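Local atomic coordinates of retinol dehydratase (Spodoptera frugiperda, PDB entry 1FMJ), a protein that converts retinol to anhydroretinol by dehydration and, as a member of the sulfotransferase family, binds adenosine-3',5'-diphosphate together with retinol. Residues P32-K37 / P114-E119; R14-E19 / R219-L224; A198-L203 / D297-G302. All coordinates share one frame; numbering follows the deposited sequence.

Contact 1 (P32-K37 / P114-E119); sequences PTTYVK and PEKQEE. With CA (calcium ion), chain F.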
loop_
_atom_site.group_PDB
_atom_site.type_symbol
_atom_site.label_atom_id
_atom_site.label_comp_id
_atom_site.label_asym_id
_atom_site.label_seq_id
_atom_site.Cartn_x
_atom_site.Cartn_y
_atom_site.Cartn_z
ATOM N N PRO A 32 12.725 -12.511 -7.772
ATOM C CA PRO A 32 12.061 -13.714 -8.284
ATOM C C PRO A 32 10.644 -13.601 -8.842
ATOM O O PRO A 32 10.370 -14.109 -9.925
ATOM C CB PRO A 32 12.130 -14.677 -7.096
ATOM C CG PRO A 32 13.393 -14.260 -6.400
ATOM C CD PRO A 32 13.247 -12.751 -6.415
ATOM N N THR A 33 9.742 -12.957 -8.113
ATOM C CA THR A 33 8.357 -12.844 -8.574
ATOM C C THR A 33 8.226 -11.956 -9.811
ATOM O O THR A 33 8.812 -10.877 -9.870
ATOM C CB THR A 33 7.449 -12.283 -7.464
ATOM O OG1 THR A 33 7.756 -12.927 -6.220
ATOM C CG2 THR A 33 5.995 -12.538 -7.798
ATOM N N THR A 34 7.455 -12.413 -10.795
ATOM C CA THR A 34 7.256 -11.663 -12.038
ATOM C C THR A 34 5.860 -11.051 -12.101
ATOM O O THR A 34 5.000 -11.376 -11.286
ATOM C CB THR A 34 7.435 -12.577 -13.272
ATOM O OG1 THR A 34 6.559 -13.704 -13.152
ATOM C CG2 THR A 34 8.865 -13.068 -13.371
ATOM N N TYR A 35 5.638 -10.173 -13.075
ATOM C CA TYR A 35 4.336 -9.517 -13.237
ATOM C C TYR A 35 3.559 -9.962 -14.485
ATOM O O TYR A 35 4.060 -10.707 -15.330
ATOM C CB TYR A 35 4.498 -7.998 -13.362
ATOM C CG TYR A 35 5.145 -7.263 -12.209
ATOM C CD1 TYR A 35 6.510 -6.987 -12.213
ATOM C CD2 TYR A 35 4.375 -6.750 -11.167
ATOM C CE1 TYR A 35 7.089 -6.210 -11.224
ATOM C CE2 TYR A 35 4.948 -5.968 -10.165
ATOM C CZ TYR A 35 6.303 -5.701 -10.205
ATOM O OH TYR A 35 6.874 -4.907 -9.247
ATOM N N VAL A 36 2.325 -9.471 -14.569
ATOM C CA VAL A 36 1.420 -9.675 -15.695
ATOM C C VAL A 36 0.433 -8.521 -15.596
ATOM O O VAL A 36 0.125 -8.054 -14.495
ATOM C CB VAL A 36 0.623 -11.004 -15.633
ATOM C CG1 VAL A 36 1.572 -12.194 -15.682
ATOM C CG2 VAL A 36 -0.255 -11.036 -14.392
ATOM N N LYS A 37 -0.028 -8.038 -16.744
ATOM C CA LYS A 37 -0.991 -6.945 -16.800
ATOM C C LYS A 37 -2.364 -7.553 -16.513
ATOM O O LYS A 37 -2.670 -8.643 -16.997
ATOM C CB LYS A 37 -0.989 -6.320 -18.197
ATOM C CG LYS A 37 -0.623 -4.837 -18.258
ATOM C CD LYS A 37 0.845 -4.593 -17.981
ATOM C CE LYS A 37 1.253 -3.167 -18.360
ATOM N NZ LYS A 37 0.574 -2.112 -17.540
ATOM N N PRO A 114 5.592 -19.410 -4.167
ATOM C CA PRO A 114 6.096 -20.652 -3.557
ATOM C C PRO A 114 6.985 -21.491 -4.472
ATOM O O PRO A 114 7.967 -22.099 -4.027
ATOM C CB PRO A 114 4.816 -21.388 -3.165
ATOM C CG PRO A 114 3.871 -20.273 -2.858
ATOM C CD PRO A 114 4.132 -19.304 -3.996
ATOM N N GLU A 115 6.636 -21.512 -5.752
ATOM C CA GLU A 115 7.379 -22.270 -6.750
ATOM C C GLU A 115 8.832 -21.804 -6.838
ATOM O O GLU A 115 9.698 -22.531 -7.328
ATOM C CB GLU A 115 6.689 -22.120 -8.115
ATOM C CG GLU A 115 7.187 -23.075 -9.199
ATOM C CD GLU A 115 6.324 -23.051 -10.464
ATOM O OE1 GLU A 115 6.650 -23.787 -11.418
ATOM O OE2 GLU A 115 5.324 -22.301 -10.506
ATOM N N LYS A 116 9.110 -20.598 -6.348
ATOM C CA LYS A 116 10.467 -20.062 -6.413
ATOM C C LYS A 116 11.084 -19.816 -5.040
ATOM O O LYS A 116 12.002 -19.005 -4.892
ATOM C CB LYS A 116 10.457 -18.763 -7.214
ATOM C CG LYS A 116 9.818 -18.904 -8.572
ATOM C CD LYS A 116 9.847 -17.599 -9.347
ATOM C CE LYS A 116 9.142 -17.766 -10.686
ATOM N NZ LYS A 116 9.252 -16.552 -11.538
ATOM N N GLN A 117 10.588 -20.530 -4.040
ATOM C CA GLN A 117 11.072 -20.375 -2.678
ATOM C C GLN A 117 12.595 -20.331 -2.551
ATOM O O GLN A 117 13.131 -19.547 -1.777
ATOM C CB GLN A 117 10.510 -21.492 -1.794
ATOM C CG GLN A 117 11.087 -21.500 -0.383
ATOM C CD GLN A 117 10.416 -22.508 0.530
ATOM O OE1 GLN A 117 10.951 -22.862 1.580
ATOM N NE2 GLN A 117 9.234 -22.968 0.140
ATOM N N GLU A 118 13.291 -21.160 -3.317
ATOM C CA GLU A 118 14.753 -21.204 -3.244
ATOM C C GLU A 118 15.448 -19.951 -3.758
ATOM O O GLU A 118 16.562 -19.643 -3.340
ATOM C CB GLU A 118 15.302 -22.415 -4.020
ATOM C CG GLU A 118 14.885 -23.784 -3.490
ATOM C CD GLU A 118 13.516 -24.233 -3.980
ATOM O OE1 GLU A 118 13.147 -25.395 -3.706
ATOM O OE2 GLU A 118 12.811 -23.435 -4.638
ATOM N N GLU A 119 14.784 -19.232 -4.655
ATOM C CA GLU A 119 15.342 -18.030 -5.267
ATOM C C GLU A 119 15.319 -16.736 -4.451
ATOM O O GLU A 119 16.082 -15.811 -4.738
ATOM C CB GLU A 119 14.631 -17.774 -6.590
ATOM C CG GLU A 119 14.729 -18.934 -7.563
ATOM C CD GLU A 119 13.826 -18.756 -8.755
ATOM O OE1 GLU A 119 13.813 -17.647 -9.327
ATOM O OE2 GLU A 119 13.132 -19.724 -9.130
HETATM CA CA CA F . 18.697 -20.256 -2.297
#

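Contact 2 (R14-E19 / R219-L224); sequences RELNPE and RGLYTL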
loop_
_atom_site.group_PDB
_atom_site.type_symbol
_atom_site.label_atom_id
_atom_site.label_comp_id
_atom_site.label_asym_id
_atom_site.label_seq_id
_atom_site.Cartn_x
_atom_site.Cartn_y
_atom_site.Cartn_z
ATOM N N ARG A 14 -2.284 -10.438 -19.418
ATOM C CA ARG A 14 -1.343 -10.653 -20.504
ATOM C C ARG A 14 0.054 -10.457 -19.975
ATOM O O ARG A 14 0.273 -9.707 -19.016
ATOM C CB ARG A 14 -1.581 -9.672 -21.653
ATOM C CG ARG A 14 -1.125 -8.246 -21.367
ATOM C CD ARG A 14 -1.300 -7.374 -22.596
ATOM N NE ARG A 14 -0.918 -5.981 -22.374
ATOM C CZ ARG A 14 0.322 -5.567 -22.122
ATOM N NH1 ARG A 14 1.315 -6.442 -22.057
ATOM N NH2 ARG A 14 0.569 -4.273 -21.941
ATOM N N GLU A 15 0.994 -11.146 -20.603
ATOM C CA GLU A 15 2.389 -11.042 -20.228
ATOM C C GLU A 15 2.818 -9.669 -20.711
ATOM O O GLU A 15 2.114 -9.038 -21.502
ATOM C CB GLU A 15 3.203 -12.117 -20.945
ATOM C CG GLU A 15 2.763 -13.549 -20.660
ATOM C CD GLU A 15 3.076 -13.984 -19.244
ATOM O OE1 GLU A 15 4.180 -13.652 -18.760
ATOM O OE2 GLU A 15 2.228 -14.668 -18.620
ATOM N N LEU A 16 3.959 -9.201 -20.224
ATOM C CA LEU A 16 4.483 -7.909 -20.640
ATOM C C LEU A 16 5.094 -8.111 -22.028
ATOM O O LEU A 16 5.680 -9.159 -22.300
ATOM C CB LEU A 16 5.552 -7.446 -19.646
ATOM C CG LEU A 16 5.015 -7.015 -18.276
ATOM C CD1 LEU A 16 6.094 -7.086 -17.198
ATOM C CD2 LEU A 16 4.466 -5.605 -18.406
ATOM N N ASN A 17 4.941 -7.135 -22.919
ATOM C CA ASN A 17 5.524 -7.278 -24.251
ATOM C C ASN A 17 7.035 -7.103 -24.121
ATOM O O ASN A 17 7.534 -6.804 -23.038
ATOM C CB ASN A 17 4.927 -6.257 -25.233
ATOM C CG ASN A 17 5.106 -4.822 -24.783
ATOM O OD1 ASN A 17 6.224 -4.356 -24.557
ATOM N ND2 ASN A 17 3.996 -4.102 -24.671
ATOM N N PRO A 18 7.788 -7.306 -25.211
ATOM C CA PRO A 18 9.243 -7.151 -25.109
ATOM C C PRO A 18 9.708 -5.827 -24.502
ATOM O O PRO A 18 10.528 -5.817 -23.583
ATOM C CB PRO A 18 9.702 -7.323 -26.552
ATOM C CG PRO A 18 8.710 -8.320 -27.085
ATOM C CD PRO A 18 7.403 -7.791 -26.550
ATOM N N GLU A 19 9.179 -4.719 -25.011
ATOM C CA GLU A 19 9.568 -3.397 -24.531
ATOM C C GLU A 19 9.328 -3.215 -23.038
ATOM O O GLU A 19 10.196 -2.729 -22.320
ATOM C CB GLU A 19 8.821 -2.302 -25.302
ATOM C CG GLU A 19 9.264 -0.898 -24.936
ATOM C CD GLU A 19 8.498 0.176 -25.691
ATOM O OE1 GLU A 19 7.264 0.265 -25.509
ATOM O OE2 GLU A 19 9.131 0.932 -26.462
ATOM N N ARG A 219 5.158 5.037 -16.153
ATOM C CA ARG A 219 4.733 4.374 -17.378
ATOM C C ARG A 219 3.779 3.231 -17.049
ATOM O O ARG A 219 3.394 2.456 -17.927
ATOM C CB ARG A 219 5.933 3.834 -18.159
ATOM C CG ARG A 219 6.644 4.874 -19.013
ATOM C CD ARG A 219 7.469 4.189 -20.089
ATOM N NE ARG A 219 6.659 3.239 -20.857
ATOM C CZ ARG A 219 7.131 2.438 -21.811
ATOM N NH1 ARG A 219 8.419 2.469 -22.132
ATOM N NH2 ARG A 219 6.317 1.587 -22.432
ATOM N N GLY A 220 3.391 3.146 -15.781
ATOM C CA GLY A 220 2.490 2.093 -15.348
ATOM C C GLY A 220 3.138 0.722 -15.380
ATOM O O GLY A 220 2.470 -0.288 -15.639
ATOM N N LEU A 221 4.443 0.673 -15.117
ATOM C CA LEU A 221 5.156 -0.601 -15.123
ATOM C C LEU A 221 5.650 -1.032 -13.743
ATOM O O LEU A 221 6.496 -1.918 -13.622
ATOM C CB LEU A 221 6.310 -0.558 -16.132
ATOM C CG LEU A 221 5.783 -0.586 -17.575
ATOM C CD1 LEU A 221 6.914 -0.428 -18.573
ATOM C CD2 LEU A 221 5.032 -1.895 -17.803
ATOM N N TYR A 222 5.148 -0.387 -12.699
ATOM C CA TYR A 222 5.521 -0.805 -11.357
ATOM C C TYR A 222 4.280 -1.385 -10.699
ATOM O O TYR A 222 3.164 -1.257 -11.214
ATOM C CB TYR A 222 6.083 0.339 -10.507
ATOM C CG TYR A 222 6.665 -0.171 -9.196
ATOM C CD1 TYR A 222 7.730 -1.077 -9.185
ATOM C CD2 TYR A 222 6.104 0.194 -7.978
ATOM C CE1 TYR A 222 8.213 -1.611 -7.974
ATOM C CE2 TYR A 222 6.570 -0.326 -6.777
ATOM C CZ TYR A 222 7.618 -1.227 -6.776
ATOM O OH TYR A 222 8.048 -1.750 -5.583
ATOM N N THR A 223 4.491 -2.034 -9.565
ATOM C CA THR A 223 3.431 -2.693 -8.810
ATOM C C THR A 223 2.134 -1.896 -8.621
ATOM O O THR A 223 2.128 -0.789 -8.091
ATOM C CB THR A 223 3.966 -3.138 -7.427
ATOM O OG1 THR A 223 5.199 -3.854 -7.611
ATOM C CG2 THR A 223 2.959 -4.053 -6.723
ATOM N N LEU A 224 1.045 -2.506 -9.077
ATOM C CA LEU A 224 -0.309 -1.970 -9.005
ATOM C C LEU A 224 -0.624 -0.649 -9.699
ATOM O O LEU A 224 -1.665 -0.044 -9.438
ATOM C CB LEU A 224 -0.792 -1.959 -7.546
ATOM C CG LEU A 224 -1.018 -3.387 -7.011
ATOM C CD1 LEU A 224 -1.426 -3.346 -5.563
ATOM C CD2 LEU A 224 -2.099 -4.098 -7.839
#

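Contact 3 (A198-L203 / D297-G302); sequences ARLLYL and DYREIG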
loop_
_atom_site.group_PDB
_atom_site.type_symbol
_atom_site.label_atom_id
_atom_site.label_comp_id
_atom_site.label_asym_id
_atom_site.label_seq_id
_atom_site.Cartn_x
_atom_site.Cartn_y
_atom_site.Cartn_z
ATOM N N ALA A 198 11.234 -0.206 -2.139
ATOM C CA ALA A 198 11.684 -1.318 -2.972
ATOM C C ALA A 198 13.103 -1.677 -2.536
ATOM O O ALA A 198 13.492 -2.845 -2.538
ATOM C CB ALA A 198 11.654 -0.938 -4.442
ATOM N N ARG A 199 13.873 -0.666 -2.156
ATOM C CA ARG A 199 15.235 -0.888 -1.678
ATOM C C ARG A 199 15.182 -1.653 -0.353
ATOM O O ARG A 199 15.961 -2.574 -0.122
ATOM C CB ARG A 199 15.950 0.451 -1.469
ATOM C CG ARG A 199 16.512 1.096 -2.737
ATOM C CD ARG A 199 18.034 1.024 -2.743
ATOM N NE ARG A 199 18.628 1.784 -3.841
ATOM C CZ ARG A 199 18.747 1.347 -5.092
ATOM N NH1 ARG A 199 18.320 0.137 -5.427
ATOM N NH2 ARG A 199 19.278 2.136 -6.014
ATOM N N LEU A 200 14.244 -1.268 0.506
ATOM C CA LEU A 200 14.069 -1.893 1.815
ATOM C C LEU A 200 13.918 -3.414 1.760
ATOM O O LEU A 200 14.526 -4.134 2.554
ATOM C CB LEU A 200 12.843 -1.301 2.515
ATOM C CG LEU A 200 12.389 -1.905 3.852
ATOM C CD1 LEU A 200 13.320 -1.455 4.976
ATOM C CD2 LEU A 200 10.966 -1.466 4.168
ATOM N N LEU A 201 13.105 -3.896 0.823
ATOM C CA LEU A 201 12.844 -5.324 0.693
ATOM C C LEU A 201 13.670 -6.030 -0.374
ATOM O O LEU A 201 13.359 -7.161 -0.753
ATOM C CB LEU A 201 11.351 -5.541 0.428
ATOM C CG LEU A 201 10.458 -4.806 1.435
ATOM C CD1 LEU A 201 8.970 -5.005 1.097
ATOM C CD2 LEU A 201 10.770 -5.310 2.835
ATOM N N TYR A 202 14.717 -5.360 -0.851
ATOM C CA TYR A 202 15.595 -5.922 -1.867
ATOM C C TYR A 202 14.853 -6.230 -3.164
ATOM O O TYR A 202 15.186 -7.189 -3.849
ATOM C CB TYR A 202 16.256 -7.209 -1.355
ATOM C CG TYR A 202 17.173 -7.016 -0.166
ATOM C CD1 TYR A 202 16.769 -7.373 1.126
ATOM C CD2 TYR A 202 18.433 -6.443 -0.326
ATOM C CE1 TYR A 202 17.604 -7.158 2.229
ATOM C CE2 TYR A 202 19.266 -6.222 0.763
ATOM C CZ TYR A 202 18.849 -6.578 2.033
ATOM O OH TYR A 202 19.676 -6.328 3.101
ATOM N N LEU A 203 13.856 -5.418 -3.501
ATOM C CA LEU A 203 13.079 -5.630 -4.720
ATOM C C LEU A 203 13.765 -5.079 -5.969
ATOM O O LEU A 203 13.527 -5.562 -7.081
ATOM C CB LEU A 203 11.697 -4.978 -4.592
ATOM C CG LEU A 203 10.822 -5.383 -3.406
ATOM C CD1 LEU A 203 9.486 -4.666 -3.498
ATOM C CD2 LEU A 203 10.620 -6.883 -3.394
ATOM N N ASP A 297 10.608 -5.292 13.553
ATOM C CA ASP A 297 10.616 -6.642 14.100
ATOM C C ASP A 297 11.130 -7.621 13.049
ATOM O O ASP A 297 11.539 -8.739 13.371
ATOM C CB ASP A 297 9.201 -7.038 14.543
ATOM C CG ASP A 297 8.124 -6.532 13.591
ATOM O OD1 ASP A 297 8.090 -5.311 13.337
ATOM O OD2 ASP A 297 7.301 -7.344 13.104
ATOM N N TYR A 298 11.119 -7.191 11.791
ATOM C CA TYR A 298 11.591 -8.037 10.702
ATOM C C TYR A 298 13.095 -7.912 10.447
ATOM O O TYR A 298 13.686 -8.764 9.789
ATOM C CB TYR A 298 10.837 -7.721 9.407
ATOM C CG TYR A 298 9.404 -8.196 9.381
ATOM C CD1 TYR A 298 9.084 -9.520 9.672
ATOM C CD2 TYR A 298 8.367 -7.332 9.032
ATOM C CE1 TYR A 298 7.770 -9.974 9.616
ATOM C CE2 TYR A 298 7.044 -7.778 8.971
ATOM C CZ TYR A 298 6.757 -9.099 9.263
ATOM O OH TYR A 298 5.460 -9.550 9.208
ATOM N N ARG A 299 13.724 -6.865 10.968
ATOM C CA ARG A 299 15.149 -6.712 10.720
ATOM C C ARG A 299 15.973 -7.841 11.338
ATOM O O ARG A 299 16.964 -8.272 10.756
ATOM C CB ARG A 299 15.656 -5.356 11.221
ATOM C CG ARG A 299 17.037 -5.004 10.672
ATOM C CD ARG A 299 17.395 -3.559 10.957
ATOM N NE ARG A 299 16.446 -2.633 10.346
ATOM C CZ ARG A 299 16.520 -2.189 9.098
ATOM N NH1 ARG A 299 17.503 -2.579 8.297
ATOM N NH2 ARG A 299 15.609 -1.336 8.653
ATOM N N GLU A 300 15.559 -8.320 12.509
ATOM C CA GLU A 300 16.272 -9.408 13.174
ATOM C C GLU A 300 16.260 -10.651 12.290
ATOM O O GLU A 300 17.142 -11.501 12.389
ATOM C CB GLU A 300 15.626 -9.718 14.531
ATOM C CG GLU A 300 16.304 -10.835 15.323
ATOM C CD GLU A 300 15.934 -12.229 14.830
ATOM O OE1 GLU A 300 14.727 -12.540 14.789
ATOM O OE2 GLU A 300 16.848 -13.020 14.495
ATOM N N ILE A 301 15.260 -10.747 11.419
ATOM C CA ILE A 301 15.145 -11.885 10.509
ATOM C C ILE A 301 16.209 -11.806 9.414
ATOM O O ILE A 301 16.759 -12.827 9.003
ATOM C CB ILE A 301 13.738 -11.939 9.854
ATOM C CG1 ILE A 301 12.668 -12.118 10.937
ATOM C CG2 ILE A 301 13.668 -13.082 8.850
ATOM C CD1 ILE A 301 11.247 -12.138 10.415
ATOM N N GLY A 302 16.493 -10.593 8.945
ATOM C CA GLY A 302 17.500 -10.410 7.915
ATOM C C GLY A 302 16.971 -10.019 6.545
ATOM O O GLY A 302 17.730 -9.982 5.570
HETATM O O HOH W 1 19.284 -7.932 5.137
#

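Contact 1 (P32-K37 / P114-E119)
The Pro32 ring lies against the backbone and the first side-chain carbon of Glu119. Its CG sits 3.5 Å from Glu119 O, and the same CG is 3.7 Å from Glu119 CB, so the ring corner presses on the carbonyl group and the methylene together. CB of Pro32 adds a looser contact with Glu119 CB. These two residues are also where the backbones come nearest, with the CA atoms of Pro32 and Glu119 6.2 Å apart. Lys116 comes to the proline from its carbonyl side. CG of the lysine stands anti to its own carbonyl carbon (chi1 -53°), and from there the chain runs fully extended, which carries the ammonium past Pro32 to its backbone oxygen. The hydrogen bond from Lys116 NZ to Pro32 O is 3.1 Å long; the donor is tilted 31° from the carbonyl plane, with a C=O...N angle of 149°. Along the way CD of Lys116 also packs on that oxygen, at 3.6 Å. Past the carbonyl, NZ stops 4.0 Å from the CG2 methyl of Thr34, whose side chain crosses the lysine at about a right angle. The contact thus joins the lead-in to strand 35-38, the middle strand of a small antiparallel sheet, to the loop between strand 104-105 and helix 132-142. That loop carries a calcium site: Glu118 O binds the calcium ion at 2.5 Å, and Asn121 and Asp122 supply the other protein oxygens. Retinol is close by as well, about 6 Å from the side chain of Pro32. On the strand side, Thr33 OG1 is hydrogen-bonded to Ile111 O and to the hydroxyl of Tyr120, a residue of the retinol pocket against which Pro32 also packs.

Contact 2 (R14-E19 / R219-L224)
Glu19 and Arg219 form a salt bridge across the contact, both exposed to solvent, with Glu19 OE1 3.5 Å from Arg219 NH2. The hydrogen bond within it is weak: although the N-H...O angle is a fair 157°, the distance is long. OE1 lies at the edge of the guanidinium, near its plane, but the carboxylate itself is turned almost perpendicular, the two planes being 84° apart, so the groups do not pair two-on-two. Glu19 reaches across with CG anti to its backbone N (chi1 -175°) and an extended chain, whereas Arg219 bends at its third torsion to bring its head round. Within the arginine's own segment, a methyl of Leu221 lies off to the rim of one guanidinium face, CD1 being 4.2 Å above the plane. The other methyl, Leu221 CD2, makes the apolar part of the contact, meeting Leu16 CD2 at 3.8 Å as the two side chains run past each other in opposite directions. Met44 of strand 43-46 touches both leucines, and Leu23 of helix 18-24 also packs on Leu221. The lead-in and first turn of helix 18-24 are thus joined to the loop after helix 210-218 by one methyl pair beside a single, long charge pair; the exposed salt bridge probably adds modest electrostatic attraction rather than a rigid grip.

Contact 3 (A198-L203 / D297-G302)
Tyr202 reaches Gly302 through a water. The phenol OH donates to it at 2.6 Å, and the water in turn donates to Gly302 O, also at 2.6 Å, so two short bonds span the gap between the segments. The direct approach is much looser, Tyr202 CE1 being 4.4 Å from Gly302 O. The conformation of the tyrosine begins in its backbone: with positive phi (61°) it is the C-prime residue of a Schellman motif that ends helix 187-200, in which Leu203 N bonds to Ala198 O and Tyr202 N to Arg199 O. From this turn, chi1 of -64° sets the ring anti to the tyrosine's own carbonyl carbon and sends the hydroxyl toward the 297-302 segment. Gly302 too has positive phi and presents its carbonyl to the water. The second meeting point is two residues earlier, in the last turn of the helix. Leu200 has CG anti to its backbone N (chi1 174°), and its CD1 comes within 4.3 Å of Arg299 NH2, a loose contact. The arginine's guanidinium is held chiefly by other groups: NH2 bonds to Glu308 O, NH1 to Ala305 O, and NE forms a salt bridge with Glu296. Retinol lies about 6 Å from the Tyr202 side chain and touches Leu203, placing the helix end beside the substrate. Here the C-terminal end of helix 187-200, which follows strand 179-184 of the parallel sheet, faces the loop between helices 284-288 and 325-338; from that loop, Ile301 and Tyr298 pack on helix 132-142, while Tyr202 leans on Leu124 and Pro125 of the loop preceding that helix.

From the N terminus, the chain enters contact 2 at residues 14-19 and contact 1 at 32-37. Contact 1 closes first, at 114-119, and is nested within the loop that contact 2 closes at 219-224. Contact 3 opens at 198-203 and closes at 297-302; it crosses contact 2 and follows contact 1 in series. Contacts 1 and 2 meet in the antiparallel sheet, where Lys37 N bonds to Arg14 O, and outside it, where Tyr35 OH is 2.6 Å from Thr223 OG1. Tyr222 OH packs on Ala198 and Leu203, linking contacts 2 and 3. Contacts 1 and 3 (end of helix 187-200 with the 297-302 loop) lie near retinol; contact 2 joins the N-terminal region to the loop after helix 210-218.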